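PDB 3PME: type C neurotoxin from Clostridium botulinum, which probably binds gangliosides and membrane lipids at the nerve-cell surface, as the receptor-binding part of a botulinum C/D mosaic neurotoxin. Local coordinates for residues R247-L258 against P375-P386. Numbering follows the deposited sequence.
Sequences RYIAPKNNILVL and PWRFSFENAYTP. With SO4 (sulfate ion), chain C.
Trp376 and Tyr384 meet the beta hairpin 247-258 near its two ends, within the beta-trefoil half of the receptor-binding region. The hairpin turns through a type I' turn from Lys252 to Ile255, and strand 255-258 meets strand 383-386 at 117°. One direct backbone bond joins them, Leu258 N to Tyr384 O (2.8 Å); a water bridges Leu258 O to Tyr384 N beside it.

At the turn, the indole edge of Trp376 points into the hairpin. Trp376 NE1 gives a nearly straight bond to Lys252 O (3.0 Å), which lies in the ring plane, although the donor stands above the carbonyl plane. Ile255 N reaches the same oxygen from the opposite face, so the turn's own bond and the tryptophan share one acceptor. Ile255 places CG1 between its backbone N and carbonyl carbon (chi1 66°), and CD1 makes a CH-pi contact over the five-membered ring of Trp376, 3.9 Å from its centroid, while pressing tightly on Pro375 CB (3.3 Å). Val257 CG1 adds contacts with Trp376 CZ2 and Ala383 CB, and Leu258 CD2 packs on Pro386 CD.

Charged groups flank this apolar layer. The extended Lys252 chain runs across the CZ2-CH2 side of the indole to a long, weak salt bridge with Glu381 OE2; a water links Glu381 OE1 to Asn253 ND2 over the ring face opposite Ile255 CD1. Away from the contact, Tyr248 OH binds a sulfate, probably from the crystallisation liquor. At the open end of the hairpin the Arg247 guanidinium lies flat on the Tyr384 ring, planes 14° apart, in a cation-pi stack. Arg247 NH1 donates to Leu258 O (3.0 Å), which together with the stack restrains the guanidinium, and Arg247 NH2 comes to rest 3.2 Å from Tyr384 CE1.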
loop_
_atom_site.group_PDB
_atom_site.type_symbol
_atom_site.label_atom_id
_atom_site.label_comp_id
_atom_site.label_asym_id
_atom_site.label_seq_id
_atom_site.Cartn_x
_atom_site.Cartn_y
_atom_site.Cartn_z
ATOM N N ARG A 247 3.022 17.799 7.790
ATOM C CA ARG A 247 2.935 19.113 7.159
ATOM C C ARG A 247 2.051 19.052 5.939
ATOM O O ARG A 247 1.958 18.014 5.283
ATOM C CB ARG A 247 4.319 19.637 6.779
ATOM C CG ARG A 247 5.225 19.804 7.977
ATOM C CD ARG A 247 6.502 20.569 7.696
ATOM N NE ARG A 247 7.110 20.847 8.994
ATOM C CZ ARG A 247 7.053 22.011 9.633
ATOM N NH1 ARG A 247 6.494 23.087 9.079
ATOM N NH2 ARG A 247 7.617 22.116 10.826
ATOM N N TYR A 248 1.402 20.182 5.648
ATOM C CA TYR A 248 0.566 20.324 4.463
ATOM C C TYR A 248 1.148 21.413 3.574
ATOM O O TYR A 248 1.955 22.226 4.030
ATOM C CB TYR A 248 -0.890 20.654 4.837
ATOM C CG TYR A 248 -1.133 22.002 5.490
ATOM C CD1 TYR A 248 -1.063 22.157 6.875
ATOM C CD2 TYR A 248 -1.482 23.102 4.722
ATOM C CE1 TYR A 248 -1.316 23.381 7.472
ATOM C CE2 TYR A 248 -1.742 24.330 5.307
ATOM C CZ TYR A 248 -1.660 24.461 6.684
ATOM O OH TYR A 248 -1.911 25.679 7.285
ATOM N N ILE A 249 0.737 21.423 2.309
ATOM C CA ILE A 249 1.230 22.395 1.336
ATOM C C ILE A 249 0.382 23.660 1.394
ATOM O O ILE A 249 -0.844 23.599 1.293
ATOM C CB ILE A 249 1.200 21.810 -0.088
ATOM C CG1 ILE A 249 2.016 20.517 -0.122
ATOM C CG2 ILE A 249 1.725 22.829 -1.101
ATOM C CD1 ILE A 249 1.922 19.760 -1.425
ATOM N N ALA A 250 1.039 24.802 1.572
ATOM C CA ALA A 250 0.338 26.085 1.631
ATOM C C ALA A 250 1.029 27.161 0.805
ATOM O O ALA A 250 2.248 27.239 0.773
ATOM C CB ALA A 250 0.230 26.547 3.075
ATOM N N PRO A 251 0.245 28.017 0.141
ATOM C CA PRO A 251 0.851 29.167 -0.529
ATOM C C PRO A 251 1.197 30.240 0.490
ATOM O O PRO A 251 0.385 30.564 1.355
ATOM C CB PRO A 251 -0.268 29.658 -1.452
ATOM C CG PRO A 251 -1.512 29.276 -0.755
ATOM C CD PRO A 251 -1.215 27.970 -0.036
ATOM N N LYS A 252 2.404 30.777 0.401
ATOM C CA LYS A 252 2.813 31.858 1.286
ATOM C C LYS A 252 3.694 32.806 0.493
ATOM O O LYS A 252 4.735 32.409 -0.021
ATOM C CB LYS A 252 3.570 31.298 2.493
ATOM C CG LYS A 252 4.116 32.344 3.459
ATOM C CD LYS A 252 4.673 31.663 4.707
ATOM C CE LYS A 252 5.261 32.670 5.686
ATOM N NZ LYS A 252 5.650 31.990 6.953
ATOM N N ASN A 253 3.263 34.057 0.366
ATOM C CA ASN A 253 4.029 35.036 -0.399
ATOM C C ASN A 253 4.483 34.494 -1.754
ATOM O O ASN A 253 5.665 34.585 -2.119
ATOM C CB ASN A 253 5.229 35.533 0.409
ATOM C CG ASN A 253 4.828 36.486 1.511
ATOM O OD1 ASN A 253 3.903 37.281 1.350
ATOM N ND2 ASN A 253 5.524 36.414 2.639
ATOM N N ASN A 254 3.529 33.904 -2.473
ATOM C CA ASN A 254 3.687 33.553 -3.883
ATOM C C ASN A 254 4.450 32.268 -4.192
ATOM O O ASN A 254 4.714 31.968 -5.353
ATOM C CB ASN A 254 4.271 34.727 -4.670
ATOM C CG ASN A 254 3.360 35.938 -4.654
ATOM O OD1 ASN A 254 2.136 35.809 -4.696
ATOM N ND2 ASN A 254 3.953 37.124 -4.583
ATOM N N ILE A 255 4.816 31.517 -3.160
ATOM C CA ILE A 255 5.404 30.202 -3.392
ATOM C C ILE A 255 4.696 29.196 -2.497
ATOM O O ILE A 255 3.836 29.563 -1.687
ATOM C CB ILE A 255 6.915 30.175 -3.126
ATOM C CG1 ILE A 255 7.186 30.403 -1.642
ATOM C CG2 ILE A 255 7.646 31.200 -4.009
ATOM C CD1 ILE A 255 8.475 29.779 -1.178
ATOM N N LEU A 256 5.038 27.924 -2.649
ATOM C CA LEU A 256 4.465 26.911 -1.783
ATOM C C LEU A 256 5.470 26.524 -0.697
ATOM O O LEU A 256 6.668 26.395 -0.957
ATOM C CB LEU A 256 4.114 25.668 -2.605
ATOM C CG LEU A 256 3.049 25.865 -3.672
ATOM C CD1 LEU A 256 2.902 24.574 -4.475
ATOM C CD2 LEU A 256 1.730 26.276 -3.019
ATOM N N VAL A 257 4.965 26.338 0.517
ATOM C CA VAL A 257 5.805 25.857 1.610
ATOM C C VAL A 257 5.056 24.767 2.357
ATOM O O VAL A 257 3.867 24.556 2.120
ATOM C CB VAL A 257 6.182 26.991 2.590
ATOM C CG1 VAL A 257 7.091 28.023 1.911
ATOM C CG2 VAL A 257 4.932 27.619 3.161
ATOM N N LEU A 258 5.756 24.082 3.262
ATOM C CA LEU A 258 5.155 23.016 4.051
ATOM C C LEU A 258 4.909 23.498 5.474
ATOM O O LEU A 258 5.851 23.801 6.206
ATOM C CB LEU A 258 6.054 21.772 4.057
ATOM C CG LEU A 258 6.542 21.287 2.682
ATOM C CD1 LEU A 258 7.377 19.999 2.795
ATOM C CD2 LEU A 258 5.372 21.095 1.724
ATOM N N PRO A 375 13.409 30.150 0.752
ATOM C CA PRO A 375 12.826 30.035 -0.595
ATOM C C PRO A 375 12.376 31.349 -1.229
ATOM O O PRO A 375 12.095 31.341 -2.435
ATOM C CB PRO A 375 11.623 29.117 -0.368
ATOM C CG PRO A 375 11.179 29.464 1.039
ATOM C CD PRO A 375 12.469 29.715 1.804
ATOM N N TRP A 376 12.285 32.433 -0.461
ATOM C CA TRP A 376 11.888 33.724 -1.025
ATOM C C TRP A 376 13.119 34.543 -1.366
ATOM O O TRP A 376 13.963 34.784 -0.506
ATOM C CB TRP A 376 11.012 34.511 -0.045
ATOM C CG TRP A 376 9.743 33.816 0.342
ATOM C CD1 TRP A 376 8.573 33.794 -0.363
ATOM C CD2 TRP A 376 9.515 33.045 1.521
ATOM N NE1 TRP A 376 7.631 33.060 0.308
ATOM C CE2 TRP A 376 8.183 32.582 1.468
ATOM C CE3 TRP A 376 10.305 32.699 2.622
ATOM C CZ2 TRP A 376 7.627 31.794 2.472
ATOM C CZ3 TRP A 376 9.750 31.923 3.612
ATOM C CH2 TRP A 376 8.421 31.479 3.534
ATOM N N ARG A 377 13.212 34.991 -2.613
ATOM C CA ARG A 377 14.392 35.709 -3.072
ATOM C C ARG A 377 14.641 36.975 -2.257
ATOM O O ARG A 377 15.785 37.363 -2.031
ATOM C CB ARG A 377 14.271 36.057 -4.563
ATOM C CG ARG A 377 14.589 34.900 -5.495
ATOM C CD ARG A 377 14.562 35.332 -6.965
ATOM N NE ARG A 377 13.192 35.560 -7.414
ATOM C CZ ARG A 377 12.385 34.605 -7.868
ATOM N NH1 ARG A 377 12.811 33.344 -7.954
ATOM N NH2 ARG A 377 11.150 34.910 -8.244
ATOM N N PHE A 378 13.571 37.607 -1.796
ATOM C CA PHE A 378 13.701 38.867 -1.078
ATOM C C PHE A 378 14.037 38.695 0.405
ATOM O O PHE A 378 14.125 39.682 1.135
ATOM C CB PHE A 378 12.403 39.664 -1.204
ATOM C CG PHE A 378 11.202 38.941 -0.671
ATOM C CD1 PHE A 378 10.892 38.991 0.678
ATOM C CD2 PHE A 378 10.391 38.198 -1.515
ATOM C CE1 PHE A 378 9.790 38.317 1.180
ATOM C CE2 PHE A 378 9.284 37.525 -1.024
ATOM C CZ PHE A 378 8.985 37.585 0.327
ATOM N N SER A 379 14.224 37.455 0.854
ATOM C CA SER A 379 14.267 37.171 2.291
ATOM C C SER A 379 15.256 36.086 2.710
ATOM O O SER A 379 15.575 35.192 1.930
ATOM C CB SER A 379 12.867 36.769 2.764
ATOM O OG SER A 379 12.885 36.287 4.090
ATOM N N PHE A 380 15.722 36.165 3.957
ATOM C CA PHE A 380 16.537 35.106 4.544
ATOM C C PHE A 380 15.721 34.256 5.518
ATOM O O PHE A 380 16.283 33.510 6.313
ATOM C CB PHE A 380 17.766 35.681 5.256
ATOM C CG PHE A 380 18.987 35.799 4.377
ATOM C CD1 PHE A 380 18.895 36.348 3.105
ATOM C CD2 PHE A 380 20.230 35.378 4.834
ATOM C CE1 PHE A 380 20.023 36.465 2.301
ATOM C CE2 PHE A 380 21.360 35.492 4.035
ATOM C CZ PHE A 380 21.255 36.037 2.769
ATOM N N GLU A 381 14.398 34.363 5.451
ATOM C CA GLU A 381 13.534 33.523 6.280
ATOM C C GLU A 381 13.618 32.075 5.824
ATOM O O GLU A 381 13.558 31.783 4.628
ATOM C CB GLU A 381 12.077 33.986 6.225
ATOM C CG GLU A 381 11.177 33.266 7.225
ATOM C CD GLU A 381 9.718 33.674 7.119
ATOM O OE1 GLU A 381 9.436 34.771 6.588
ATOM O OE2 GLU A 381 8.849 32.898 7.571
ATOM N N ASN A 382 13.739 31.173 6.790
ATOM C CA ASN A 382 13.768 29.748 6.509
ATOM C C ASN A 382 12.364 29.184 6.476
ATOM O O ASN A 382 11.489 29.646 7.204
ATOM C CB ASN A 382 14.577 29.017 7.589
ATOM C CG ASN A 382 16.003 29.512 7.677
ATOM O OD1 ASN A 382 16.794 29.335 6.749
ATOM N ND2 ASN A 382 16.341 30.147 8.797
ATOM N N ALA A 383 12.163 28.166 5.647
ATOM C CA ALA A 383 10.882 27.474 5.564
ATOM C C ALA A 383 11.112 26.047 5.101
ATOM O O ALA A 383 12.043 25.784 4.349
ATOM C CB ALA A 383 9.949 28.204 4.583
ATOM N N TYR A 384 10.265 25.124 5.544
ATOM C CA TYR A 384 10.239 23.796 4.942
ATOM C C TYR A 384 9.609 23.981 3.569
ATOM O O TYR A 384 8.498 24.509 3.468
ATOM C CB TYR A 384 9.410 22.836 5.784
ATOM C CG TYR A 384 9.994 22.494 7.134
ATOM C CD1 TYR A 384 9.856 23.359 8.214
ATOM C CD2 TYR A 384 10.641 21.279 7.340
ATOM C CE1 TYR A 384 10.376 23.022 9.465
ATOM C CE2 TYR A 384 11.168 20.940 8.579
ATOM C CZ TYR A 384 11.023 21.822 9.633
ATOM O OH TYR A 384 11.530 21.492 10.873
ATOM N N THR A 385 10.323 23.578 2.521
ATOM C CA THR A 385 9.945 23.993 1.169
ATOM C C THR A 385 10.044 22.825 0.197
ATOM O O THR A 385 11.056 22.118 0.176
ATOM C CB THR A 385 10.879 25.113 0.658
ATOM O OG1 THR A 385 10.993 26.146 1.653
ATOM C CG2 THR A 385 10.358 25.704 -0.659
ATOM N N PRO A 386 8.991 22.604 -0.609
ATOM C CA PRO A 386 9.126 21.701 -1.754
ATOM C C PRO A 386 9.791 22.481 -2.888
ATOM O O PRO A 386 9.347 23.591 -3.214
ATOM C CB PRO A 386 7.673 21.372 -2.108
ATOM C CG PRO A 386 6.919 22.654 -1.762
ATOM C CD PRO A 386 7.673 23.264 -0.571
HETATM S S SO4 C . -3.391 27.992 4.510
HETATM O O1 SO4 C . -2.438 27.637 5.562
HETATM O O2 SO4 C . -3.582 26.892 3.582
HETATM O O3 SO4 C . -4.672 28.313 5.133
HETATM O O4 SO4 C . -2.899 29.155 3.772
HETATM O O HOH W 1 7.436 35.197 4.051
HETATM O O HOH W 2 8.171 26.081 -3.217
HETATM O O HOH W 3 7.744 25.977 6.654
#